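PDB 4XJW: sialidase B from Streptococcus pneumoniae serotype 4, which releases terminal sialic acid from alpha-2,3-, alpha-2,6- and alpha-2,8-linked oligosaccharides, glycoproteins and glycolipids, and is classed as an intramolecular trans-sialidase. Local coordinates for residues A[106-111]-A[119-124]; A[72-77]-A[126-131]; A[524-529]-A[538-543]; A[495-500]-A[518-523]. The protein carries 1 engineered substitution. One frame throughout, in Å; residues are numbered along the deposited sequence.

Contact 1 (A[106-111]-A[119-124])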
loop_
_atom_site.group_PDB
_atom_site.type_symbol
_atom_site.label_atom_id
_atom_site.label_comp_id
_atom_site.label_asym_id
_atom_site.label_seq_id
_atom_site.Cartn_x
_atom_site.Cartn_y
_atom_site.Cartn_z
ATOM N N ASN A 106 -1.636 13.734 -17.648
ATOM C CA ASN A 106 -2.191 12.393 -17.528
ATOM C C ASN A 106 -2.490 11.810 -18.884
ATOM O O ASN A 106 -2.930 12.527 -19.787
ATOM C CB ASN A 106 -3.495 12.409 -16.736
ATOM C CG ASN A 106 -3.314 12.904 -15.321
ATOM O OD1 ASN A 106 -2.887 12.155 -14.433
ATOM N ND2 ASN A 106 -3.629 14.172 -15.102
ATOM N N THR A 107 -2.256 10.513 -19.027
ATOM C CA THR A 107 -2.523 9.838 -20.289
ATOM C C THR A 107 -3.674 8.872 -20.075
ATOM O O THR A 107 -3.534 7.860 -19.374
ATOM C CB THR A 107 -1.287 9.072 -20.816
ATOM O OG1 THR A 107 -0.174 9.971 -20.939
ATOM C CG2 THR A 107 -1.571 8.442 -22.193
ATOM N N LEU A 108 -4.814 9.188 -20.677
ATOM C CA LEU A 108 -6.016 8.387 -20.499
ATOM C C LEU A 108 -6.294 7.605 -21.783
ATOM O O LEU A 108 -6.229 8.155 -22.871
ATOM C CB LEU A 108 -7.182 9.297 -20.113
ATOM C CG LEU A 108 -8.554 8.655 -19.922
ATOM C CD1 LEU A 108 -9.372 9.416 -18.881
ATOM C CD2 LEU A 108 -9.337 8.585 -21.242
ATOM N N VAL A 109 -6.580 6.315 -21.651
ATOM C CA VAL A 109 -6.984 5.497 -22.794
ATOM C C VAL A 109 -8.260 4.745 -22.439
ATOM O O VAL A 109 -8.273 3.949 -21.496
ATOM C CB VAL A 109 -5.910 4.464 -23.165
ATOM C CG1 VAL A 109 -6.365 3.635 -24.378
ATOM C CG2 VAL A 109 -4.593 5.159 -23.467
ATOM N N PHE A 110 -9.329 4.973 -23.198
ATOM C CA PHE A 110 -10.584 4.291 -22.926
ATOM C C PHE A 110 -10.941 3.423 -24.115
ATOM O O PHE A 110 -10.998 3.910 -25.243
ATOM C CB PHE A 110 -11.710 5.278 -22.647
ATOM C CG PHE A 110 -13.040 4.610 -22.422
ATOM C CD1 PHE A 110 -13.264 3.873 -21.272
ATOM C CD2 PHE A 110 -14.050 4.705 -23.374
ATOM C CE1 PHE A 110 -14.481 3.241 -21.054
ATOM C CE2 PHE A 110 -15.272 4.081 -23.170
ATOM C CZ PHE A 110 -15.489 3.350 -22.003
ATOM N N VAL A 111 -11.139 2.135 -23.861
ATOM C CA VAL A 111 -11.449 1.186 -24.928
ATOM C C VAL A 111 -12.891 0.670 -24.795
ATOM O O VAL A 111 -13.284 0.122 -23.758
ATOM C CB VAL A 111 -10.447 0.013 -24.928
ATOM C CG1 VAL A 111 -10.767 -0.942 -26.064
ATOM C CG2 VAL A 111 -9.016 0.542 -25.066
ATOM N N TYR A 119 -15.802 -2.581 -21.494
ATOM C CA TYR A 119 -15.322 -1.216 -21.426
ATOM C C TYR A 119 -14.120 -1.224 -20.497
ATOM O O TYR A 119 -14.210 -1.697 -19.362
ATOM C CB TYR A 119 -16.394 -0.294 -20.849
ATOM C CG TYR A 119 -17.714 -0.270 -21.597
ATOM C CD1 TYR A 119 -17.865 0.473 -22.763
ATOM C CD2 TYR A 119 -18.808 -0.964 -21.115
ATOM C CE1 TYR A 119 -19.076 0.509 -23.444
ATOM C CE2 TYR A 119 -20.036 -0.921 -21.775
ATOM C CZ TYR A 119 -20.156 -0.191 -22.943
ATOM O OH TYR A 119 -21.369 -0.151 -23.599
ATOM N N THR A 120 -12.996 -0.701 -20.967
ATOM C CA THR A 120 -11.776 -0.717 -20.167
ATOM C C THR A 120 -11.139 0.661 -20.130
ATOM O O THR A 120 -10.964 1.289 -21.174
ATOM C CB THR A 120 -10.745 -1.687 -20.776
ATOM O OG1 THR A 120 -11.325 -2.992 -20.904
ATOM C CG2 THR A 120 -9.486 -1.782 -19.907
ATOM N N MET A 121 -10.762 1.116 -18.935
ATOM C CA MET A 121 -10.127 2.421 -18.766
ATOM C C MET A 121 -8.702 2.284 -18.249
ATOM O O MET A 121 -8.468 1.572 -17.268
ATOM C CB MET A 121 -10.917 3.255 -17.771
ATOM C CG MET A 121 -10.277 4.606 -17.464
ATOM S SD MET A 121 -10.469 5.781 -18.831
ATOM C CE MET A 121 -12.191 6.186 -18.601
ATOM N N TYR A 122 -7.764 2.962 -18.904
ATOM C CA TYR A 122 -6.387 3.043 -18.415
ATOM C C TYR A 122 -6.065 4.499 -18.145
ATOM O O TYR A 122 -6.421 5.367 -18.926
ATOM C CB TYR A 122 -5.396 2.538 -19.466
ATOM C CG TYR A 122 -5.654 1.161 -20.035
ATOM C CD1 TYR A 122 -6.512 0.987 -21.110
ATOM C CD2 TYR A 122 -5.002 0.043 -19.523
ATOM C CE1 TYR A 122 -6.732 -0.273 -21.656
ATOM C CE2 TYR A 122 -5.201 -1.215 -20.062
ATOM C CZ TYR A 122 -6.078 -1.364 -21.125
ATOM O OH TYR A 122 -6.288 -2.608 -21.666
ATOM N N VAL A 123 -5.389 4.775 -17.040
ATOM C CA VAL A 123 -4.858 6.114 -16.840
ATOM C C VAL A 123 -3.416 5.969 -16.407
ATOM O O VAL A 123 -3.133 5.183 -15.508
ATOM C CB VAL A 123 -5.647 6.890 -15.770
ATOM C CG1 VAL A 123 -5.050 8.275 -15.605
ATOM C CG2 VAL A 123 -7.117 6.995 -16.152
ATOM N N ASN A 124 -2.514 6.695 -17.073
ATOM C CA ASN A 124 -1.090 6.656 -16.753
ATOM C C ASN A 124 -0.494 5.248 -16.804
ATOM O O ASN A 124 0.376 4.892 -16.006
ATOM C CB ASN A 124 -0.822 7.383 -15.430
ATOM C CG ASN A 124 -1.214 8.836 -15.512
ATOM O OD1 ASN A 124 -1.178 9.413 -16.595
ATOM N ND2 ASN A 124 -1.605 9.431 -14.399
HETATM O O HOH W 1 -12.358 -3.100 -23.423
#
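V109 with Y122 and V111 with T120 are the hydrogen-bonded pairs of an antiparallel hairpin whose short axes run 169° apart. Each pair has two backbone bonds, V111 N to T120 O measuring 2.8 Å. N124 prolongs the pattern with both backbone and side chain. Its backbone N donates to T107 O, its OD1 receives T107 N at 2.9 Å, and its ND2 gives N106 OD1 a 3.0 Å bond. That last bond is straight (167°) and lies on an OD1 lone pair, the amide planes nearly coplanar. Both ends of the N124 amide are engaged, which fixes its flip.

Apolar contacts occupy the face bearing L108, F110, M121 and V123. M121 is bent at chi2 (74°), which places SD 3.6 Å from L108 CG, while CE reaches F110 CD1 at 3.7 Å. SD lies 5.4 Å from the F110 ring centroid, an oblique Met-aromatic contact. F110 CZ meets Y119 CD1 at 3.8 Å. On the face bearing V109 and Y122, the Y122 ring turns its edge to V109 O, 3.5 Å from CD1.

Strand 32-39 flanks 106-111 and strand 126-132 flanks 119-123, while L108, F110 and M121 pack onto strand 74-80 of a second sheet.

Contact 2 (A[72-77]-A[126-131])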
loop_
_atom_site.group_PDB
_atom_site.type_symbol
_atom_site.label_atom_id
_atom_site.label_comp_id
_atom_site.label_asym_id
_atom_site.label_seq_id
_atom_site.Cartn_x
_atom_site.Cartn_y
_atom_site.Cartn_z
ATOM N N GLY A 72 -9.756 12.851 -7.623
ATOM C CA GLY A 72 -8.859 12.087 -8.471
ATOM C C GLY A 72 -9.532 10.889 -9.123
ATOM O O GLY A 72 -8.877 10.143 -9.856
ATOM N N GLU A 73 -10.826 10.698 -8.855
ATOM C CA GLU A 73 -11.599 9.634 -9.486
ATOM C C GLU A 73 -11.753 9.879 -10.988
ATOM O O GLU A 73 -11.893 11.023 -11.420
ATOM C CB GLU A 73 -12.975 9.552 -8.818
ATOM C CG GLU A 73 -13.971 8.577 -9.451
ATOM C CD GLU A 73 -15.254 8.515 -8.659
ATOM O OE1 GLU A 73 -15.164 8.466 -7.417
ATOM O OE2 GLU A 73 -16.341 8.547 -9.278
ATOM N N ILE A 74 -11.719 8.811 -11.778
ATOM C CA ILE A 74 -12.029 8.879 -13.202
ATOM C C ILE A 74 -13.188 7.927 -13.479
ATOM O O ILE A 74 -13.315 6.887 -12.827
ATOM C CB ILE A 74 -10.799 8.490 -14.071
ATOM C CG1 ILE A 74 -10.953 8.971 -15.519
ATOM C CG2 ILE A 74 -10.576 6.989 -14.051
ATOM C CD1 ILE A 74 -10.770 10.470 -15.692
ATOM N N GLY A 75 -14.039 8.270 -14.445
ATOM C CA GLY A 75 -15.134 7.391 -14.793
ATOM C C GLY A 75 -15.720 7.671 -16.156
ATOM O O GLY A 75 -15.297 8.608 -16.856
ATOM N N VAL A 76 -16.665 6.817 -16.543
ATOM C CA VAL A 76 -17.452 7.028 -17.752
ATOM C C VAL A 76 -18.927 6.792 -17.460
ATOM O O VAL A 76 -19.291 6.034 -16.555
ATOM C CB VAL A 76 -17.056 6.107 -18.925
ATOM C CG1 VAL A 76 -15.625 6.384 -19.384
ATOM C CG2 VAL A 76 -17.254 4.644 -18.556
ATOM N N GLU A 77 -19.767 7.451 -18.253
ATOM C CA GLU A 77 -21.189 7.175 -18.298
ATOM C C GLU A 77 -21.523 6.757 -19.726
ATOM O O GLU A 77 -20.981 7.315 -20.683
ATOM C CB GLU A 77 -21.973 8.429 -17.963
ATOM C CG GLU A 77 -21.826 8.926 -16.561
ATOM C CD GLU A 77 -23.014 9.766 -16.182
ATOM O OE1 GLU A 77 -24.074 9.182 -15.864
ATOM O OE2 GLU A 77 -22.899 11.004 -16.245
ATOM N N ILE A 126 -2.017 2.441 -16.276
ATOM C CA ILE A 126 -2.600 1.552 -15.291
ATOM C C ILE A 126 -4.067 1.271 -15.628
ATOM O O ILE A 126 -4.875 2.199 -15.761
ATOM C CB ILE A 126 -2.519 2.183 -13.888
ATOM C CG1 ILE A 126 -1.054 2.354 -13.474
ATOM C CG2 ILE A 126 -3.239 1.326 -12.863
ATOM C CD1 ILE A 126 -0.882 3.181 -12.199
ATOM N N GLU A 127 -4.418 -0.007 -15.763
ATOM C CA GLU A 127 -5.815 -0.393 -15.947
ATOM C C GLU A 127 -6.588 -0.171 -14.664
ATOM O O GLU A 127 -6.353 -0.851 -13.662
ATOM C CB GLU A 127 -5.932 -1.857 -16.363
ATOM C CG GLU A 127 -7.349 -2.252 -16.727
ATOM C CD GLU A 127 -7.515 -3.749 -16.905
ATOM O OE1 GLU A 127 -6.955 -4.291 -17.872
ATOM O OE2 GLU A 127 -8.207 -4.364 -16.071
ATOM N N VAL A 128 -7.503 0.795 -14.686
ATOM C CA VAL A 128 -8.245 1.165 -13.474
ATOM C C VAL A 128 -9.632 0.528 -13.387
ATOM O O VAL A 128 -10.178 0.378 -12.295
ATOM C CB VAL A 128 -8.319 2.702 -13.263
ATOM C CG1 VAL A 128 -6.906 3.308 -13.095
ATOM C CG2 VAL A 128 -9.065 3.372 -14.405
ATOM N N PHE A 129 -10.206 0.179 -14.536
ATOM C CA PHE A 129 -11.369 -0.715 -14.556
ATOM C C PHE A 129 -11.527 -1.420 -15.890
ATOM O O PHE A 129 -11.050 -0.947 -16.927
ATOM C CB PHE A 129 -12.684 -0.040 -14.096
ATOM C CG PHE A 129 -13.146 1.121 -14.953
ATOM C CD1 PHE A 129 -13.771 0.911 -16.179
ATOM C CD2 PHE A 129 -12.979 2.428 -14.496
ATOM C CE1 PHE A 129 -14.215 1.992 -16.952
ATOM C CE2 PHE A 129 -13.421 3.513 -15.253
ATOM C CZ PHE A 129 -14.040 3.295 -16.474
ATOM N N SER A 130 -12.161 -2.581 -15.840
ATOM C CA SER A 130 -12.485 -3.328 -17.044
ATOM C C SER A 130 -13.799 -4.029 -16.772
ATOM O O SER A 130 -13.874 -4.926 -15.933
ATOM C CB SER A 130 -11.381 -4.326 -17.390
ATOM O OG SER A 130 -11.542 -4.816 -18.712
ATOM N N GLU A 131 -14.851 -3.596 -17.456
ATOM C CA GLU A 131 -16.191 -4.071 -17.148
ATOM C C GLU A 131 -16.842 -4.714 -18.360
ATOM O O GLU A 131 -17.006 -4.068 -19.399
ATOM C CB GLU A 131 -17.049 -2.899 -16.672
ATOM C CG GLU A 131 -16.501 -2.173 -15.456
ATOM C CD GLU A 131 -16.856 -2.853 -14.145
ATOM O OE1 GLU A 131 -17.515 -3.911 -14.187
ATOM O OE2 GLU A 131 -16.479 -2.322 -13.077
#
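A polar bond beside the packing of F129 on I74, G75 and V76 belongs to a third strand: E131 N probably donates to Y119 O. One residue earlier, S130 OG and T120 OG1 form another probable hydrogen bond. These bonds help hold 126-131 to strand 118-123, as does a backbone bond between V128 and M121. The contact with 72-77 is made mainly by apolar side chains, with no polar bond between the two segments.

The evidence for face-to-face packing is the 8.8 Å approach of the two segment axes, too far for strand pairing, and their crossing angle of -28°. V128 and F129 both face M121 and both point toward 72-77, although they are consecutive. This is a classic beta bulge, and it brings two neighbouring side chains to the same interface.

V128 CG2 touches I74 CG2 at 3.9 Å, the two side chains crossing at about a right angle. F129 meets three residues. Its CG sits between the backbone N and the carbonyl carbon (chi1 62°), and CZ comes to 4.1 Å from V76 CG2. CE2 lies 4.3 Å from G75 CA, obliquely to the ring, while I74 O sits at the ring edge near its plane.

Strand 74-80, flanked by 63-69 and 85-91, and strand 126-132 belong to the two different sheets of a concanavalin-like sandwich. M121 on V76 and F89 on F129 add further cross-sheet packing.

Contact 3 (A[524-529]-A[538-543])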
loop_
_atom_site.group_PDB
_atom_site.type_symbol
_atom_site.label_atom_id
_atom_site.label_comp_id
_atom_site.label_asym_id
_atom_site.label_seq_id
_atom_site.Cartn_x
_atom_site.Cartn_y
_atom_site.Cartn_z
ATOM N N LYS A 524 -2.335 15.586 15.824
ATOM C CA LYS A 524 -0.974 16.098 15.694
ATOM C C LYS A 524 0.032 14.962 15.801
ATOM O O LYS A 524 -0.168 14.007 16.558
ATOM C CB LYS A 524 -0.686 17.142 16.774
ATOM C CG LYS A 524 -1.471 18.435 16.606
ATOM C CD LYS A 524 -1.091 19.455 17.676
ATOM C CE LYS A 524 -1.900 20.738 17.522
ATOM N NZ LYS A 524 -2.651 20.751 16.232
ATOM N N ILE A 525 1.116 15.078 15.043
ATOM C CA ILE A 525 2.226 14.143 15.132
ATOM C C ILE A 525 2.984 14.428 16.419
ATOM O O ILE A 525 3.211 15.588 16.761
ATOM C CB ILE A 525 3.136 14.308 13.913
ATOM C CG1 ILE A 525 2.351 13.938 12.645
ATOM C CG2 ILE A 525 4.430 13.480 14.051
ATOM C CD1 ILE A 525 3.073 14.282 11.346
ATOM N N ALA A 526 3.342 13.378 17.150
ATOM C CA ALA A 526 4.039 13.539 18.421
ATOM C C ALA A 526 5.497 13.172 18.257
ATOM O O ALA A 526 5.890 12.597 17.239
ATOM C CB ALA A 526 3.405 12.672 19.501
ATOM N N TYR A 527 6.299 13.501 19.260
ATOM C CA TYR A 527 7.686 13.058 19.275
ATOM C C TYR A 527 8.236 12.920 20.677
ATOM O O TYR A 527 7.705 13.506 21.625
ATOM C CB TYR A 527 8.577 13.957 18.403
ATOM C CG TYR A 527 8.730 15.383 18.883
ATOM C CD1 TYR A 527 9.744 15.729 19.761
ATOM C CD2 TYR A 527 7.867 16.379 18.441
ATOM C CE1 TYR A 527 9.896 17.024 20.195
ATOM C CE2 TYR A 527 8.008 17.682 18.861
ATOM C CZ TYR A 527 9.033 17.996 19.745
ATOM O OH TYR A 527 9.188 19.291 20.178
ATOM N N MET A 528 9.268 12.098 20.801
ATOM C CA MET A 528 10.031 11.954 22.028
ATOM C C MET A 528 11.488 11.807 21.632
ATOM O O MET A 528 11.796 11.519 20.471
ATOM C CB MET A 528 9.578 10.738 22.839
ATOM C CG MET A 528 9.609 9.409 22.092
ATOM S SD MET A 528 9.322 7.958 23.140
ATOM C CE MET A 528 7.605 8.196 23.588
ATOM N N THR A 529 12.384 11.980 22.596
ATOM C CA THR A 529 13.820 11.967 22.326
ATOM C C THR A 529 14.560 11.082 23.313
ATOM O O THR A 529 14.248 11.079 24.517
ATOM C CB THR A 529 14.402 13.384 22.418
ATOM O OG1 THR A 529 13.671 14.267 21.558
ATOM C CG2 THR A 529 15.894 13.414 22.042
ATOM N N SER A 538 12.356 10.529 26.643
ATOM C CA SER A 538 11.790 11.743 27.221
ATOM C C SER A 538 10.265 11.724 27.252
ATOM O O SER A 538 9.615 10.824 26.700
ATOM C CB SER A 538 12.219 12.938 26.391
ATOM O OG SER A 538 11.496 12.954 25.170
ATOM N N LYS A 539 9.682 12.737 27.886
ATOM C CA LYS A 539 8.256 12.952 27.757
ATOM C C LYS A 539 7.896 13.265 26.303
ATOM O O LYS A 539 8.772 13.522 25.457
ATOM C CB LYS A 539 7.775 14.077 28.678
ATOM C CG LYS A 539 8.129 13.886 30.140
ATOM C CD LYS A 539 7.686 12.528 30.661
ATOM C CE LYS A 539 7.263 12.638 32.114
ATOM N NZ LYS A 539 8.153 13.595 32.833
ATOM N N VAL A 540 6.599 13.245 26.030
ATOM C CA VAL A 540 6.063 13.437 24.690
ATOM C C VAL A 540 5.762 14.904 24.412
ATOM O O VAL A 540 5.202 15.604 25.263
ATOM C CB VAL A 540 4.790 12.603 24.505
ATOM C CG1 VAL A 540 4.108 12.893 23.183
ATOM C CG2 VAL A 540 5.098 11.117 24.664
ATOM N N SER A 541 6.163 15.370 23.236
ATOM C CA SER A 541 5.793 16.688 22.731
ATOM C C SER A 541 5.049 16.527 21.412
ATOM O O SER A 541 4.961 15.418 20.878
ATOM C CB SER A 541 7.035 17.545 22.516
ATOM O OG SER A 541 7.664 17.825 23.747
ATOM N N TYR A 542 4.523 17.628 20.886
ATOM C CA TYR A 542 3.772 17.607 19.642
ATOM C C TYR A 542 4.264 18.648 18.663
ATOM O O TYR A 542 4.758 19.701 19.050
ATOM C CB TYR A 542 2.271 17.796 19.905
ATOM C CG TYR A 542 1.701 16.744 20.817
ATOM C CD1 TYR A 542 1.184 15.559 20.304
ATOM C CD2 TYR A 542 1.689 16.927 22.195
ATOM C CE1 TYR A 542 0.672 14.588 21.140
ATOM C CE2 TYR A 542 1.180 15.963 23.036
ATOM C CZ TYR A 542 0.667 14.799 22.502
ATOM O OH TYR A 542 0.158 13.835 23.338
ATOM N N ILE A 543 4.139 18.333 17.380
ATOM C CA ILE A 543 4.438 19.276 16.326
ATOM C C ILE A 543 3.187 20.107 16.068
ATOM O O ILE A 543 2.134 19.561 15.751
ATOM C CB ILE A 543 4.873 18.518 15.045
ATOM C CG1 ILE A 543 6.137 17.706 15.328
ATOM C CG2 ILE A 543 5.049 19.466 13.859
ATOM C CD1 ILE A 543 6.542 16.786 14.187
HETATM O O HOH W 2 1.529 17.691 13.899
#
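The hairpin around BNR repeat 4 (residues 528-539), one of the Asp-box repeats of the sialidase beta-propeller, is closed by Y527 pairing with S541 and by T529 meeting S538. Y527 and S541 form an antiparallel hydrogen-bonded pair with two backbone bonds, Y527 N to S541 O being 2.8 Å long. I543 N continues the pairing to I525 O at 3.0 Å in an almost straight bond (177°). A water bridges I525 N and I543 O, standing in for the second bond of this pair.

At the turn end, S538 OG does two jobs: it accepts T529 N at 2.9 Å and donates to K539 O at 2.8 Å. These two bonds set the rotation of the hydroxyl, which ties the turn to T529 N, where a main-chain carbonyl would otherwise accept. Separately, S538 N donates to T529 O.

Y527 CG sits between the backbone N and the carbonyl carbon (chi1 66°). S541 CB lies over one face of the ring, 3.8 Å from the Y527 centroid and offset toward the rim, a CH-pi contact. I543 CG1 meets Y527 CD2 at 3.8 Å, and these side chains cross at about a right angle. On the face bearing A526, its CB is 3.7 Å from Y542 CE1 and also touches V540 CG1.

Strand 513-518 borders the other edge of 526-529 and strand 541-542 is outermost. M528 packs onto strand 475-481, whereas I525 and I543 pack onto strand 569-575.

Contact 4 (A[495-500]-A[518-523])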
loop_
_atom_site.group_PDB
_atom_site.type_symbol
_atom_site.label_atom_id
_atom_site.label_comp_id
_atom_site.label_asym_id
_atom_site.label_seq_id
_atom_site.Cartn_x
_atom_site.Cartn_y
_atom_site.Cartn_z
ATOM N N ILE A 495 3.257 6.540 26.618
ATOM C CA ILE A 495 2.651 7.587 25.809
ATOM C C ILE A 495 1.253 7.904 26.335
ATOM O O ILE A 495 0.542 7.006 26.804
ATOM C CB ILE A 495 2.638 7.227 24.287
ATOM C CG1 ILE A 495 1.852 5.936 24.032
ATOM C CG2 ILE A 495 4.058 7.109 23.745
ATOM C CD1 ILE A 495 1.845 5.508 22.561
ATOM N N PRO A 496 0.850 9.184 26.265
ATOM C CA PRO A 496 -0.427 9.604 26.871
ATOM C C PRO A 496 -1.650 9.044 26.135
ATOM O O PRO A 496 -2.643 9.757 25.976
ATOM C CB PRO A 496 -0.393 11.135 26.733
ATOM C CG PRO A 496 1.044 11.491 26.429
ATOM C CD PRO A 496 1.590 10.318 25.685
ATOM N N PHE A 497 -1.585 7.781 25.721
ATOM C CA PHE A 497 -2.596 7.199 24.848
ATOM C C PHE A 497 -2.943 5.773 25.219
ATOM O O PHE A 497 -2.062 4.953 25.479
ATOM C CB PHE A 497 -2.118 7.229 23.389
ATOM C CG PHE A 497 -1.792 8.603 22.896
ATOM C CD1 PHE A 497 -2.805 9.515 22.650
ATOM C CD2 PHE A 497 -0.472 8.990 22.691
ATOM C CE1 PHE A 497 -2.516 10.787 22.210
ATOM C CE2 PHE A 497 -0.171 10.268 22.247
ATOM C CZ PHE A 497 -1.198 11.169 22.013
ATOM N N LYS A 498 -4.239 5.484 25.246
ATOM C CA LYS A 498 -4.698 4.110 25.323
ATOM C C LYS A 498 -5.075 3.615 23.936
ATOM O O LYS A 498 -5.763 4.306 23.181
ATOM C CB LYS A 498 -5.901 3.990 26.256
ATOM C CG LYS A 498 -5.528 3.834 27.709
ATOM C CD LYS A 498 -6.775 3.682 28.559
ATOM C CE LYS A 498 -6.444 3.689 30.042
ATOM N NZ LYS A 498 -7.679 3.790 30.868
ATOM N N ASN A 499 -4.596 2.422 23.604
ATOM C CA ASN A 499 -4.990 1.718 22.384
ATOM C C ASN A 499 -4.728 2.426 21.051
ATOM O O ASN A 499 -5.297 2.051 20.030
ATOM C CB ASN A 499 -6.462 1.304 22.465
ATOM C CG ASN A 499 -6.632 -0.191 22.590
ATOM O OD1 ASN A 499 -6.311 -0.940 21.665
ATOM N ND2 ASN A 499 -7.147 -0.638 23.734
ATOM N N ALA A 500 -3.868 3.437 21.053
ATOM C CA ALA A 500 -3.567 4.162 19.826
ATOM C C ALA A 500 -2.777 3.296 18.842
ATOM O O ALA A 500 -2.026 2.410 19.241
ATOM C CB ALA A 500 -2.806 5.436 20.140
ATOM N N PHE A 518 5.809 10.071 15.907
ATOM C CA PHE A 518 4.762 9.057 15.881
ATOM C C PHE A 518 3.335 9.561 15.765
ATOM O O PHE A 518 3.011 10.685 16.136
ATOM C CB PHE A 518 4.902 8.050 17.037
ATOM C CG PHE A 518 4.729 8.647 18.420
ATOM C CD1 PHE A 518 5.744 9.392 18.999
ATOM C CD2 PHE A 518 3.560 8.428 19.135
ATOM C CE1 PHE A 518 5.595 9.922 20.279
ATOM C CE2 PHE A 518 3.406 8.941 20.409
ATOM C CZ PHE A 518 4.427 9.693 20.980
ATOM N N ARG A 519 2.511 8.690 15.206
ATOM C CA ARG A 519 1.092 8.919 14.995
ATOM C C ARG A 519 0.352 8.874 16.327
ATOM O O ARG A 519 0.695 8.072 17.201
ATOM C CB ARG A 519 0.595 7.807 14.061
ATOM C CG ARG A 519 -0.901 7.721 13.857
ATOM C CD ARG A 519 -1.197 6.523 12.965
ATOM N NE ARG A 519 -2.622 6.224 12.935
ATOM C CZ ARG A 519 -3.156 5.229 12.241
ATOM N NH1 ARG A 519 -2.378 4.443 11.512
ATOM N NH2 ARG A 519 -4.467 5.030 12.271
ATOM N N THR A 520 -0.669 9.729 16.472
ATOM C CA THR A 520 -1.483 9.795 17.690
ATOM C C THR A 520 -2.972 9.861 17.362
ATOM O O THR A 520 -3.387 9.686 16.216
ATOM C CB THR A 520 -1.156 11.025 18.568
ATOM O OG1 THR A 520 -1.628 12.223 17.936
ATOM C CG2 THR A 520 0.340 11.130 18.828
ATOM N N THR A 521 -3.774 10.161 18.384
ATOM C CA THR A 521 -5.222 10.288 18.227
ATOM C C THR A 521 -5.654 11.740 18.393
ATOM O O THR A 521 -6.845 12.038 18.467
ATOM C CB THR A 521 -5.965 9.415 19.248
ATOM O OG1 THR A 521 -5.448 9.668 20.561
ATOM C CG2 THR A 521 -5.816 7.940 18.913
ATOM N N THR A 522 -4.678 12.640 18.449
ATOM C CA THR A 522 -4.909 14.053 18.757
ATOM C C THR A 522 -5.014 14.961 17.535
ATOM O O THR A 522 -5.307 16.147 17.676
ATOM C CB THR A 522 -3.774 14.631 19.637
ATOM O OG1 THR A 522 -2.595 14.818 18.841
ATOM C CG2 THR A 522 -3.458 13.710 20.792
ATOM N N GLY A 523 -4.760 14.422 16.341
ATOM C CA GLY A 523 -4.654 15.240 15.148
ATOM C C GLY A 523 -3.291 15.896 14.949
ATOM O O GLY A 523 -3.121 16.700 14.037
#
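F497 and F518 are the flat groups here, and the F497 ring collects partners from three successive threonines. T522 CG2 sits at its edge, in the ring plane, 3.4 Å from CE1, with the two side chains crossing at about a right angle. T520 and T521 approach obliquely: T520 CB is 3.4 Å from CZ, and T521 OG1 is 3.4 Å from CD1. The F497 side chain gets there with CG anti to its own carbonyl carbon (chi1 -58°). F518 adds an oblique contact, its CE2 lying 4.2 Å from F497 CE2, and its CZ meets I495 CG2 at 3.8 Å as the two side chains slide past each other in opposite directions. A500 CB touches T521 CG2 more loosely.

The side-chain hydrogen bonds here centre on T520 OG1. It accepts T522 N at 3.1 Å (N-H...O angle 165°), an ST turn, and also receives T522 OG1 at 2.9 Å. It is further hydrogen-bonded to K524 O, so three groups fix the rotation of this hydroxyl. By contrast, T521 N is buried by the contact without a partner.

R519 takes no direct part, yet lies between F518 and T520 and is therefore carried by the same segment. Its NH1 forms a salt bridge with E503, and its NE donates to Y551 O. By similarity R519 binds substrate, as do R207 and R581. The arrangement thus joins two propeller loops next to the sialidase active site, where an arginine triad typically receives the carboxylate of sialic acid.

Overall arrangement
Along the chain, contact 1 is nested inside the loop closed by contact 2; contact 4 follows, then contact 3. The first two have centres 7 Å apart in the N-terminal concanavalin-like domain: strands 118-123 and 126-132 are sheet neighbours, and M121 CE packs on V76 CG1 of the facing sheet at 3.5 Å. Contact 3 lies in the propeller blade of strands 504-510 to 541-542; contact 4, its centre 10 Å away, joins the loop leading into that blade to the loop between 513-518 and 526-530, which probably presents a substrate-binding arginine. The two pairs are well separated: contacts 1 and 3 have centres about 44 Å and nearest atoms about 27 Å apart.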